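Local atomic coordinates of protein SSD1 (Saccharomyces cerevisiae S288C, PDB entry 7AM1), a protein that binds untranslated regions of mRNA and represses translation, as a member of the RNase II family whose nuclease activity has been lost. Residues E526-E531 with R575-P580; E562-Y565 with L571-L574; D645-Y650 with L654-H659. One frame throughout, in Å; residues are numbered along the deposited sequence.

Interaction 1: residues E526-E531 with R575-P580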
ATOM      1  N   GLU A 526      -5.292  -7.839  -1.285  1.00 33.79           N
ATOM      2  CA  GLU A 526      -3.998  -8.518  -1.333  1.00 33.11           C
ATOM      3  C   GLU A 526      -2.889  -7.617  -0.798  1.00 32.78           C
ATOM      4  O   GLU A 526      -2.020  -8.071  -0.043  1.00 30.66           O
ATOM      5  CB  GLU A 526      -3.692  -8.975  -2.763  1.00 33.37           C
ATOM      6  CG  GLU A 526      -2.212  -9.239  -3.081  1.00 33.96           C
ATOM      7  CD  GLU A 526      -1.604 -10.412  -2.323  1.00 35.58           C
ATOM      8  OE1 GLU A 526      -2.349 -11.179  -1.673  1.00 35.32           O
ATOM      9  OE2 GLU A 526      -0.366 -10.574  -2.398  1.00 35.89           O
ATOM     10  N   SER A 527      -2.918  -6.326  -1.155  1.00 34.62           N
ATOM     11  CA  SER A 527      -1.849  -5.414  -0.759  1.00 33.75           C
ATOM     12  C   SER A 527      -1.865  -5.116   0.733  1.00 32.89           C
ATOM     13  O   SER A 527      -0.883  -4.571   1.247  1.00 33.51           O
ATOM     14  CB  SER A 527      -1.919  -4.107  -1.569  1.00 34.21           C
ATOM     15  OG  SER A 527      -2.919  -3.228  -1.089  1.00 34.48           O
ATOM     16  N   LEU A 528      -2.954  -5.436   1.435  1.00 32.45           N
ATOM     17  CA  LEU A 528      -2.921  -5.397   2.889  1.00 33.60           C
ATOM     18  C   LEU A 528      -1.990  -6.455   3.465  1.00 34.20           C
ATOM     19  O   LEU A 528      -1.510  -6.287   4.590  1.00 34.03           O
ATOM     20  CB  LEU A 528      -4.323  -5.590   3.467  1.00 34.99           C
ATOM     21  CG  LEU A 528      -5.321  -4.454   3.236  1.00 38.40           C
ATOM     22  CD1 LEU A 528      -6.727  -4.910   3.614  1.00 40.73           C
ATOM     23  CD2 LEU A 528      -4.923  -3.204   4.029  1.00 38.89           C
ATOM     24  N   ASP A 529      -1.719  -7.538   2.734  1.00 33.96           N
ATOM     25  CA  ASP A 529      -0.850  -8.573   3.273  1.00 32.56           C
ATOM     26  C   ASP A 529       0.560  -8.548   2.707  1.00 31.12           C
ATOM     27  O   ASP A 529       1.506  -8.849   3.436  1.00 30.84           O
ATOM     28  CB  ASP A 529      -1.429  -9.969   3.028  1.00 34.25           C
ATOM     29  CG  ASP A 529      -0.651 -11.038   3.761  1.00 34.18           C
ATOM     30  OD1 ASP A 529      -0.703 -11.035   5.011  1.00 33.72           O
ATOM     31  OD2 ASP A 529       0.029 -11.854   3.100  1.00 33.72           O
ATOM     32  N   ASP A 530       0.737  -8.158   1.450  1.00 33.16           N
ATOM     33  CA  ASP A 530       2.017  -8.350   0.785  1.00 34.22           C
ATOM     34  C   ASP A 530       2.160  -7.299  -0.304  1.00 33.72           C
ATOM     35  O   ASP A 530       1.210  -6.590  -0.641  1.00 33.66           O
ATOM     36  CB  ASP A 530       2.095  -9.776   0.221  1.00 35.98           C
ATOM     37  CG  ASP A 530       3.512 -10.274   0.040  1.00 38.46           C
ATOM     38  OD1 ASP A 530       4.462  -9.608   0.494  1.00 39.19           O
ATOM     39  OD2 ASP A 530       3.665 -11.353  -0.580  1.00 40.39           O
ATOM     40  N   GLU A 531       3.368  -7.196  -0.845  1.00 33.32           N
ATOM     41  CA  GLU A 531       3.642  -6.296  -1.954  1.00 33.66           C
ATOM     42  C   GLU A 531       3.836  -7.085  -3.242  1.00 33.82           C
ATOM     43  O   GLU A 531       4.225  -8.256  -3.227  1.00 35.71           O
ATOM     44  CB  GLU A 531       4.892  -5.452  -1.690  1.00 32.68           C
ATOM     45  CG  GLU A 531       4.863  -4.672  -0.382  1.00 33.69           C
ATOM     46  CD  GLU A 531       5.291  -5.500   0.811  1.00 33.54           C
ATOM     47  OE1 GLU A 531       4.468  -5.671   1.736  1.00 32.55           O
ATOM     48  OE2 GLU A 531       6.447  -5.988   0.823  1.00 33.86           O
ATOM     49  N   ARG A 575       1.051 -14.304  11.426  1.00 37.87           N
ATOM     50  CA  ARG A 575       0.676 -13.056  10.774  1.00 37.38           C
ATOM     51  C   ARG A 575      -0.833 -12.921  10.845  1.00 37.17           C
ATOM     52  O   ARG A 575      -1.558 -13.837  10.447  1.00 37.56           O
ATOM     53  CB  ARG A 575       1.159 -13.023   9.323  1.00 35.03           C
ATOM     54  CG  ARG A 575       0.895 -11.713   8.598  1.00 33.79           C
ATOM     55  CD  ARG A 575       1.742 -11.637   7.344  1.00 31.52           C
ATOM     56  NE  ARG A 575       1.547 -10.401   6.597  1.00 30.68           N
ATOM     57  CZ  ARG A 575       2.143  -9.246   6.879  1.00 30.27           C
ATOM     58  NH1 ARG A 575       2.965  -9.134   7.917  1.00 30.18           N
ATOM     59  NH2 ARG A 575       1.901  -8.189   6.119  1.00 30.16           N
ATOM     60  N   ARG A 576      -1.304 -11.811  11.395  1.00 35.34           N
ATOM     61  CA  ARG A 576      -2.730 -11.582  11.528  1.00 35.69           C
ATOM     62  C   ARG A 576      -3.109 -10.273  10.852  1.00 35.63           C
ATOM     63  O   ARG A 576      -2.258  -9.474  10.462  1.00 36.06           O
ATOM     64  CB  ARG A 576      -3.162 -11.569  12.996  1.00 36.77           C
ATOM     65  CG  ARG A 576      -2.610 -10.424  13.832  1.00 38.73           C
ATOM     66  CD  ARG A 576      -3.156 -10.565  15.230  1.00 45.03           C
ATOM     67  NE  ARG A 576      -2.839  -9.434  16.088  1.00 50.29           N
ATOM     68  CZ  ARG A 576      -3.581  -9.056  17.123  1.00 55.02           C
ATOM     69  NH1 ARG A 576      -4.703  -9.705  17.412  1.00 56.95           N
ATOM     70  NH2 ARG A 576      -3.207  -8.021  17.863  1.00 56.14           N
ATOM     71  N   GLN A 577      -4.414 -10.068  10.723  1.00 36.81           N
ATOM     72  CA  GLN A 577      -4.946  -8.868  10.088  1.00 39.19           C
ATOM     73  C   GLN A 577      -6.307  -8.611  10.708  1.00 42.61           C
ATOM     74  O   GLN A 577      -7.210  -9.445  10.587  1.00 40.05           O
ATOM     75  CB  GLN A 577      -5.042  -9.044   8.575  1.00 38.59           C
ATOM     76  CG  GLN A 577      -5.091  -7.743   7.795  1.00 39.30           C
ATOM     77  CD  GLN A 577      -6.499  -7.238   7.579  1.00 41.46           C
ATOM     78  OE1 GLN A 577      -7.450  -8.018   7.514  1.00 43.53           O
ATOM     79  NE2 GLN A 577      -6.637  -5.925   7.433  1.00 40.76           N
ATOM     80  N   MET A 578      -6.437  -7.486  11.404  1.00 48.31           N
ATOM     81  CA  MET A 578      -7.604  -7.254  12.237  1.00 53.71           C
ATOM     82  C   MET A 578      -8.780  -6.764  11.407  1.00 49.76           C
ATOM     83  O   MET A 578      -8.623  -6.023  10.432  1.00 48.95           O
ATOM     84  CB  MET A 578      -7.282  -6.244  13.340  1.00 63.15           C
ATOM     85  CG  MET A 578      -7.929  -6.587  14.680  1.00 73.47           C
ATOM     86  SD  MET A 578      -7.147  -5.783  16.096  1.00 80.66           S
ATOM     87  N   GLN A 579      -9.973  -7.157  11.834  1.00 47.56           N
ATOM     88  CA  GLN A 579     -11.182  -6.708  11.179  1.00 48.79           C
ATOM     89  C   GLN A 579     -11.338  -5.201  11.350  1.00 47.12           C
ATOM     90  O   GLN A 579     -10.762  -4.605  12.264  1.00 46.16           O
ATOM     91  CB  GLN A 579     -12.392  -7.442  11.750  1.00 53.65           C
ATOM     92  CG  GLN A 579     -12.785  -7.016  13.158  1.00 59.05           C
ATOM     93  CD  GLN A 579     -13.960  -7.810  13.699  1.00 64.44           C
ATOM     94  OE1 GLN A 579     -14.894  -8.135  12.967  1.00 66.79           O
ATOM     95  NE2 GLN A 579     -13.914  -8.133  14.986  1.00 66.32           N
ATOM     96  N   PRO A 580     -12.108  -4.561  10.474  1.00 46.98           N
ATOM     97  CA  PRO A 580     -12.307  -3.116  10.609  1.00 46.66           C
ATOM     98  C   PRO A 580     -12.891  -2.782  11.971  1.00 49.34           C
ATOM     99  O   PRO A 580     -13.724  -3.514  12.509  1.00 48.90           O
ATOM    100  CB  PRO A 580     -13.285  -2.783   9.479  1.00 45.99           C
ATOM    101  CG  PRO A 580     -13.082  -3.885   8.475  1.00 45.71           C
ATOM    102  CD  PRO A 580     -12.816  -5.106   9.301  1.00 46.45           C
TER

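Interaction 2: residues E562-Y565 with L571-L574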
ATOM      1  N   GLU A 562      -0.443 -23.390  10.687  1.00 42.78           N
ATOM      2  CA  GLU A 562      -1.100 -24.376  11.541  1.00 44.99           C
ATOM      3  C   GLU A 562      -0.086 -25.340  12.140  1.00 43.15           C
ATOM      4  O   GLU A 562      -0.165 -25.686  13.326  1.00 41.55           O
ATOM      5  CB  GLU A 562      -2.147 -25.136  10.723  1.00 49.90           C
ATOM      6  CG  GLU A 562      -3.336 -24.280  10.307  1.00 55.56           C
ATOM      7  CD  GLU A 562      -4.264 -24.969   9.314  1.00 61.76           C
ATOM      8  OE1 GLU A 562      -3.931 -26.076   8.843  1.00 64.11           O
ATOM      9  OE2 GLU A 562      -5.318 -24.381   8.982  1.00 63.98           O
ATOM     10  N   LYS A 563       0.886 -25.769  11.334  1.00 42.68           N
ATOM     11  CA  LYS A 563       1.873 -26.736  11.794  1.00 45.22           C
ATOM     12  C   LYS A 563       2.768 -26.158  12.883  1.00 43.56           C
ATOM     13  O   LYS A 563       2.976 -26.793  13.925  1.00 42.75           O
ATOM     14  CB  LYS A 563       2.713 -27.220  10.612  1.00 48.25           C
ATOM     15  CG  LYS A 563       3.790 -28.216  10.999  1.00 53.23           C
ATOM     16  CD  LYS A 563       4.111 -29.161   9.859  1.00 56.97           C
ATOM     17  CE  LYS A 563       2.936 -30.085   9.556  1.00 59.79           C
ATOM     18  N   ILE A 564       3.321 -24.960  12.662  1.00 44.39           N
ATOM     19  CA  ILE A 564       4.272 -24.416  13.629  1.00 44.62           C
ATOM     20  C   ILE A 564       3.563 -23.990  14.909  1.00 43.19           C
ATOM     21  O   ILE A 564       4.142 -24.075  15.998  1.00 44.59           O
ATOM     22  CB  ILE A 564       5.098 -23.258  13.034  1.00 45.95           C
ATOM     23  CG1 ILE A 564       4.209 -22.073  12.666  1.00 47.88           C
ATOM     24  CG2 ILE A 564       5.900 -23.751  11.831  1.00 46.06           C
ATOM     25  CD1 ILE A 564       4.989 -20.856  12.148  1.00 49.98           C
ATOM     26  N   TYR A 565       2.325 -23.504  14.822  1.00 39.80           N
ATOM     27  CA  TYR A 565       1.637 -23.155  16.058  1.00 40.01           C
ATOM     28  C   TYR A 565       1.311 -24.401  16.875  1.00 41.08           C
ATOM     29  O   TYR A 565       1.450 -24.401  18.104  1.00 41.26           O
ATOM     30  CB  TYR A 565       0.356 -22.374  15.775  1.00 39.69           C
ATOM     31  CG  TYR A 565      -0.324 -21.983  17.063  1.00 40.46           C
ATOM     32  CD1 TYR A 565       0.317 -21.150  17.977  1.00 41.31           C
ATOM     33  CD2 TYR A 565      -1.575 -22.484  17.397  1.00 40.82           C
ATOM     34  CE1 TYR A 565      -0.278 -20.804  19.169  1.00 43.10           C
ATOM     35  CE2 TYR A 565      -2.182 -22.142  18.600  1.00 43.01           C
ATOM     36  CZ  TYR A 565      -1.523 -21.303  19.483  1.00 44.78           C
ATOM     37  OH  TYR A 565      -2.106 -20.948  20.683  1.00 47.22           O
ATOM     38  N   LEU A 571       5.825 -19.682  20.732  1.00 47.06           N
ATOM     39  CA  LEU A 571       6.959 -19.080  20.040  1.00 47.54           C
ATOM     40  C   LEU A 571       6.747 -18.935  18.531  1.00 46.60           C
ATOM     41  O   LEU A 571       7.611 -18.364  17.853  1.00 47.47           O
ATOM     42  CB  LEU A 571       8.232 -19.895  20.308  1.00 48.49           C
ATOM     43  CG  LEU A 571       8.711 -19.962  21.762  1.00 50.53           C
ATOM     44  CD1 LEU A 571      10.045 -20.703  21.842  1.00 52.25           C
ATOM     45  CD2 LEU A 571       8.827 -18.585  22.400  1.00 50.17           C
ATOM     46  N   ALA A 572       5.615 -19.396  17.996  1.00 42.90           N
ATOM     47  CA  ALA A 572       5.384 -19.329  16.558  1.00 40.74           C
ATOM     48  C   ALA A 572       5.316 -17.884  16.076  1.00 39.54           C
ATOM     49  O   ALA A 572       4.666 -17.034  16.690  1.00 39.34           O
ATOM     50  CB  ALA A 572       4.084 -20.053  16.195  1.00 40.70           C
ATOM     51  N   LEU A 573       5.994 -17.608  14.962  1.00 39.34           N
ATOM     52  CA  LEU A 573       5.876 -16.324  14.277  1.00 39.62           C
ATOM     53  C   LEU A 573       4.726 -16.448  13.286  1.00 37.91           C
ATOM     54  O   LEU A 573       4.806 -17.216  12.322  1.00 39.16           O
ATOM     55  CB  LEU A 573       7.173 -15.936  13.573  1.00 42.43           C
ATOM     56  CG  LEU A 573       7.183 -14.534  12.940  1.00 45.83           C
ATOM     57  CD1 LEU A 573       8.590 -14.181  12.488  1.00 48.33           C
ATOM     58  CD2 LEU A 573       6.216 -14.376  11.767  1.00 45.81           C
ATOM     59  N   LEU A 574       3.649 -15.726  13.547  1.00 35.95           N
ATOM     60  CA  LEU A 574       2.426 -15.782  12.768  1.00 35.71           C
ATOM     61  C   LEU A 574       2.154 -14.408  12.161  1.00 38.60           C
ATOM     62  O   LEU A 574       2.912 -13.455  12.355  1.00 39.19           O
ATOM     63  CB  LEU A 574       1.271 -16.249  13.655  1.00 37.19           C
ATOM     64  CG  LEU A 574       1.471 -17.634  14.284  1.00 37.81           C
ATOM     65  CD1 LEU A 574       0.346 -17.953  15.260  1.00 38.08           C
ATOM     66  CD2 LEU A 574       1.562 -18.702  13.212  1.00 38.54           C
TER

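Interaction 3: residues D645-Y650 with L654-H659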
ATOM      1  N   ASP A 645      -7.736 -16.337  20.281  1.00 62.20           N
ATOM      2  CA  ASP A 645      -8.986 -16.001  19.616  1.00 62.67           C
ATOM      3  C   ASP A 645      -8.831 -14.857  18.623  1.00 59.78           C
ATOM      4  O   ASP A 645      -9.793 -14.538  17.917  1.00 57.40           O
ATOM      5  CB  ASP A 645     -10.043 -15.621  20.656  1.00 66.47           C
ATOM      6  CG  ASP A 645     -10.598 -16.823  21.399  1.00 70.65           C
ATOM      7  OD1 ASP A 645     -10.477 -17.956  20.891  1.00 71.44           O
ATOM      8  OD2 ASP A 645     -11.147 -16.632  22.504  1.00 73.29           O
ATOM      9  N   GLN A 646      -7.643 -14.249  18.539  1.00 61.71           N
ATOM     10  CA  GLN A 646      -7.422 -13.080  17.696  1.00 60.95           C
ATOM     11  C   GLN A 646      -6.253 -13.291  16.740  1.00 54.56           C
ATOM     12  O   GLN A 646      -5.564 -12.334  16.369  1.00 55.03           O
ATOM     13  CB  GLN A 646      -7.195 -11.838  18.557  1.00 67.17           C
ATOM     14  CG  GLN A 646      -8.368 -11.502  19.465  1.00 72.60           C
ATOM     15  CD  GLN A 646      -9.643 -11.219  18.690  1.00 75.94           C
ATOM     16  OE1 GLN A 646      -9.602 -10.748  17.552  1.00 76.37           O
ATOM     17  NE2 GLN A 646     -10.785 -11.511  19.302  1.00 78.01           N
ATOM     18  N   TYR A 647      -6.028 -14.535  16.323  1.00 45.09           N
ATOM     19  CA  TYR A 647      -5.015 -14.860  15.330  1.00 39.85           C
ATOM     20  C   TYR A 647      -5.505 -14.669  13.899  1.00 38.45           C
ATOM     21  O   TYR A 647      -4.716 -14.835  12.963  1.00 37.57           O
ATOM     22  CB  TYR A 647      -4.556 -16.312  15.501  1.00 40.42           C
ATOM     23  CG  TYR A 647      -3.733 -16.627  16.735  1.00 40.99           C
ATOM     24  CD1 TYR A 647      -3.271 -15.629  17.592  1.00 41.80           C
ATOM     25  CD2 TYR A 647      -3.413 -17.944  17.033  1.00 41.31           C
ATOM     26  CE1 TYR A 647      -2.512 -15.949  18.708  1.00 42.41           C
ATOM     27  CE2 TYR A 647      -2.669 -18.268  18.135  1.00 41.57           C
ATOM     28  CZ  TYR A 647      -2.217 -17.278  18.971  1.00 42.90           C
ATOM     29  OH  TYR A 647      -1.469 -17.642  20.067  1.00 43.59           O
ATOM     30  N   GLY A 648      -6.775 -14.321  13.709  1.00 40.67           N
ATOM     31  CA  GLY A 648      -7.356 -14.352  12.385  1.00 40.40           C
ATOM     32  C   GLY A 648      -6.783 -13.297  11.456  1.00 39.35           C
ATOM     33  O   GLY A 648      -6.322 -12.233  11.873  1.00 39.04           O
ATOM     34  N   HIS A 649      -6.798 -13.632  10.172  1.00 35.66           N
ATOM     35  CA  HIS A 649      -6.412 -12.741   9.080  1.00 35.33           C
ATOM     36  C   HIS A 649      -7.713 -12.405   8.353  1.00 36.81           C
ATOM     37  O   HIS A 649      -8.189 -13.184   7.518  1.00 36.78           O
ATOM     38  CB  HIS A 649      -5.391 -13.416   8.174  1.00 35.58           C
ATOM     39  CG  HIS A 649      -4.653 -12.476   7.270  1.00 35.82           C
ATOM     40  ND1 HIS A 649      -5.287 -11.653   6.365  1.00 37.11           N
ATOM     41  CD2 HIS A 649      -3.326 -12.254   7.112  1.00 36.19           C
ATOM     42  CE1 HIS A 649      -4.384 -10.953   5.702  1.00 35.88           C
ATOM     43  NE2 HIS A 649      -3.185 -11.301   6.134  1.00 35.11           N
ATOM     44  N   TYR A 650      -8.301 -11.257   8.702  1.00 38.09           N
ATOM     45  CA  TYR A 650      -9.638 -10.917   8.226  1.00 40.07           C
ATOM     46  C   TYR A 650      -9.694 -10.864   6.702  1.00 39.06           C
ATOM     47  O   TYR A 650     -10.579 -11.464   6.082  1.00 41.30           O
ATOM     48  CB  TYR A 650     -10.080  -9.578   8.825  1.00 42.01           C
ATOM     49  CG  TYR A 650     -11.450  -9.115   8.377  1.00 43.54           C
ATOM     50  CD1 TYR A 650     -12.595  -9.472   9.081  1.00 44.92           C
ATOM     51  CD2 TYR A 650     -11.597  -8.314   7.253  1.00 44.81           C
ATOM     52  CE1 TYR A 650     -13.850  -9.045   8.672  1.00 46.48           C
ATOM     53  CE2 TYR A 650     -12.842  -7.885   6.836  1.00 46.17           C
ATOM     54  CZ  TYR A 650     -13.964  -8.251   7.546  1.00 46.93           C
ATOM     55  OH  TYR A 650     -15.197  -7.813   7.114  1.00 47.54           O
ATOM     56  N   LEU A 654      -8.978 -16.165   7.051  1.00 38.22           N
ATOM     57  CA  LEU A 654      -8.244 -17.311   7.570  1.00 39.67           C
ATOM     58  C   LEU A 654      -8.105 -17.240   9.088  1.00 39.98           C
ATOM     59  O   LEU A 654      -7.857 -16.160   9.638  1.00 39.83           O
ATOM     60  CB  LEU A 654      -6.855 -17.399   6.929  1.00 40.51           C
ATOM     61  CG  LEU A 654      -6.872 -17.896   5.480  1.00 42.47           C
ATOM     62  CD1 LEU A 654      -5.477 -17.865   4.882  1.00 42.15           C
ATOM     63  CD2 LEU A 654      -7.460 -19.300   5.388  1.00 45.16           C
ATOM     64  N   PRO A 655      -8.281 -18.371   9.787  1.00 40.40           N
ATOM     65  CA  PRO A 655      -8.168 -18.355  11.256  1.00 41.44           C
ATOM     66  C   PRO A 655      -6.741 -18.237  11.758  1.00 41.61           C
ATOM     67  O   PRO A 655      -6.534 -17.863  12.922  1.00 43.34           O
ATOM     68  CB  PRO A 655      -8.783 -19.701  11.670  1.00 42.56           C
ATOM     69  CG  PRO A 655      -8.540 -20.589  10.495  1.00 41.68           C
ATOM     70  CD  PRO A 655      -8.628 -19.712   9.275  1.00 40.56           C
ATOM     71  N   ILE A 656      -5.754 -18.577  10.932  1.00 39.17           N
ATOM     72  CA  ILE A 656      -4.351 -18.475  11.311  1.00 38.50           C
ATOM     73  C   ILE A 656      -3.549 -18.367  10.026  1.00 36.47           C
ATOM     74  O   ILE A 656      -3.964 -18.862   8.974  1.00 36.29           O
ATOM     75  CB  ILE A 656      -3.922 -19.684  12.179  1.00 40.13           C
ATOM     76  CG1 ILE A 656      -2.586 -19.411  12.878  1.00 39.28           C
ATOM     77  CG2 ILE A 656      -3.826 -20.951  11.334  1.00 40.78           C
ATOM     78  CD1 ILE A 656      -2.256 -20.436  13.967  1.00 39.29           C
ATOM     79  N   TYR A 657      -2.407 -17.694  10.102  1.00 36.03           N
ATOM     80  CA  TYR A 657      -1.625 -17.425   8.904  1.00 34.79           C
ATOM     81  C   TYR A 657      -0.199 -17.110   9.321  1.00 36.17           C
ATOM     82  O   TYR A 657       0.074 -16.782  10.479  1.00 39.07           O
ATOM     83  CB  TYR A 657      -2.242 -16.267   8.097  1.00 33.33           C
ATOM     84  CG  TYR A 657      -1.824 -16.204   6.643  1.00 33.06           C
ATOM     85  CD1 TYR A 657      -2.138 -17.242   5.767  1.00 35.18           C
ATOM     86  CD2 TYR A 657      -1.160 -15.092   6.130  1.00 33.46           C
ATOM     87  CE1 TYR A 657      -1.768 -17.197   4.441  1.00 34.95           C
ATOM     88  CE2 TYR A 657      -0.789 -15.037   4.795  1.00 33.21           C
ATOM     89  CZ  TYR A 657      -1.100 -16.097   3.956  1.00 33.84           C
ATOM     90  OH  TYR A 657      -0.742 -16.066   2.625  1.00 33.32           O
ATOM     91  N   THR A 658       0.708 -17.235   8.359  1.00 34.62           N
ATOM     92  CA  THR A 658       2.072 -16.749   8.501  1.00 35.08           C
ATOM     93  C   THR A 658       2.663 -16.600   7.105  1.00 33.97           C
ATOM     94  O   THR A 658       1.970 -16.781   6.097  1.00 34.36           O
ATOM     95  CB  THR A 658       2.931 -17.671   9.373  1.00 37.83           C
ATOM     96  OG1 THR A 658       4.178 -17.015   9.649  1.00 39.05           O
ATOM     97  CG2 THR A 658       3.210 -18.996   8.679  1.00 39.36           C
ATOM     98  N   HIS A 659       3.953 -16.282   7.047  1.00 33.99           N
ATOM     99  CA  HIS A 659       4.656 -16.075   5.789  1.00 34.09           C
ATOM    100  C   HIS A 659       5.797 -17.070   5.668  1.00 35.88           C
ATOM    101  O   HIS A 659       6.736 -17.056   6.473  1.00 35.84           O
ATOM    102  CB  HIS A 659       5.166 -14.639   5.678  1.00 32.49           C
ATOM    103  CG  HIS A 659       4.162 -13.697   5.097  1.00 32.43           C
ATOM    104  ND1 HIS A 659       4.410 -12.352   4.943  1.00 30.59           N
ATOM    105  CD2 HIS A 659       2.912 -13.908   4.618  1.00 32.02           C
ATOM    106  CE1 HIS A 659       3.350 -11.771   4.410  1.00 32.08           C
ATOM    107  NE2 HIS A 659       2.430 -12.694   4.195  1.00 30.69           N
TER
HETATM  108  O   HOH W   1      -2.236 -15.778  12.375  1.00 38.92           O

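Interaction 1: residues E526-E531 with R575-P580
Arg575 reaches side-on to Asp529 and holds it through two nitrogens, each bound to a different atom. NE meets OD1 of Asp529 at 2.8 Å, a salt bridge lying close to the guanidinium plane but coming down from above the carboxylate, with the two flat groups 64° apart. NH2 takes the backbone O of the same Asp529, also at 2.8 Å, in a more bent bond (133° at the hydrogen) tilted out of the guanidinium plane. The reach comes from a chain extended from CG to NE, with CG opposite the backbone N (chi1 -176°). With an alanine here, the Asp529 backbone O would probably lose this donor, and the carboxylate, though still held by two histidines, its arginine charge.

Beside this pair, CD1 of Leu528 rests 4.0 Å from NE2 of Gln577, whose amide donates to the backbone O of Pro632. Two histidines fix the carboxylate further: OD1 of Asp529 also accepts from His649, and OD2 from His659, so its rotation is set from several directions.

All four touching residues are buried within the RNB domain. The contact joins helix 523-529 to strand 573-576 and the loop after it, while helix 617-629 packs on Leu528 through Phe628 and helix 689-725 brings Lys703, paired with Asp530 and Glu531, alongside Arg575.

Interaction 2: residues E562-Y565 with L571-L574
Ala572 puts its methyl group into the angle between Ile564 and Tyr565, the point where the two backbones come nearest, with 5.4 Å between the CA atoms of Tyr565 and Ala572. Its CB lies 4.0 Å from CA of Tyr565 and 4.1 Å from CG1 of Ile564, and it also meets the tyrosine ring at the edge, near the ring plane. So small a side chain is consistent with the chain passing this close to the helix just before the strand begins.

The CB of Leu573, next in line, points away from the helix, and the residue offers its backbone instead: CD1 of Ile564 touches O of Leu573 at 3.6 Å. That oxygen accepts a hydrogen bond from OG1 of Thr658.

Leu574 faces the helix again and divides its two methyls between the same two residues. CD2 lies 4.2 Å from CD1 of Ile564, the side chains sliding past each other in opposite directions, while CD1 approaches CD1 of Tyr565 at 4.2 Å, leucine and tyrosine crossing at about a right angle. The ring is swung to this place by a chi1 of -178°, CG opposite the backbone N.

This apolar packing joins the last turns of helix 544-568 to the strand that follows it in the RNB domain. Strand 635-638 pairs with strand 573-576, helix 668-681 packs on Leu573, and the ring of Tyr647 meets that of Tyr565 edge-to-face.

Interaction 3: residues D645-Y650 with L654-H659
His649 and Leu654 exchange two backbone hydrogen bonds as an isolated antiparallel bridge, a hydrogen-bonded pair. N of His649 gives to O of Leu654 at 2.8 Å, nearly straight (171° at the hydrogen), and N of Leu654 returns to O of His649 at 3.1 Å. The same Leu654 O is approached by CA of Gly648 at 3.3 Å, a CA-H...O contact beside the stronger bond.

Past the bridge, a water continues the link: it bonds O of Tyr647 at 2.7 Å and accepts from N of Tyr657 at 3.0 Å, joining backbone groups too far apart to bond directly.

The side chains pack beside these bonds. With CG opposite its backbone N (chi1 -164°), His649 brings CD2 to within 3.7 Å of CD2 of Tyr657, the ring planes 79° apart; its NE2 donates to Asp529, and the hydroxyl of Tyr657 is hydrogen-bonded to ND2 of Asn557. CD2 of Tyr647 lies 4.1 Å from CD1 of Ile656, the two side chains side by side and pointing the same way, while the tyrosine hydroxyl bonds to the backbone O of Ala639.

The two segments form a hairpin-like turn in the loop between strand 635-638 and helix 668-681. Backbone bonds tie Tyr657 to Arg575 of strand 573-576 and Gly648 to Gln577 just beyond it, and helix 544-568 packs on Ile656 and Tyr657.

In the fold
All three contacts lie in the RNB domain, gathered about strand 573-576. Along the chain, interaction 2 falls between the two segments of interaction 1, and interaction 3 follows both. The centres of interactions 1 and 2 are about 17 Å apart, and the strand running through both connects them; interaction 3 lies about 10 Å from the first and 11 Å from the second, and its loop bonds to residues of both. The shared strand thus meets one helix near each of its ends, with the loop bridging the two places. Helices 523-529 and 544-568, consecutive in the chain, are in this way joined through one strand and one loop within the RNB domain of this pseudonuclease.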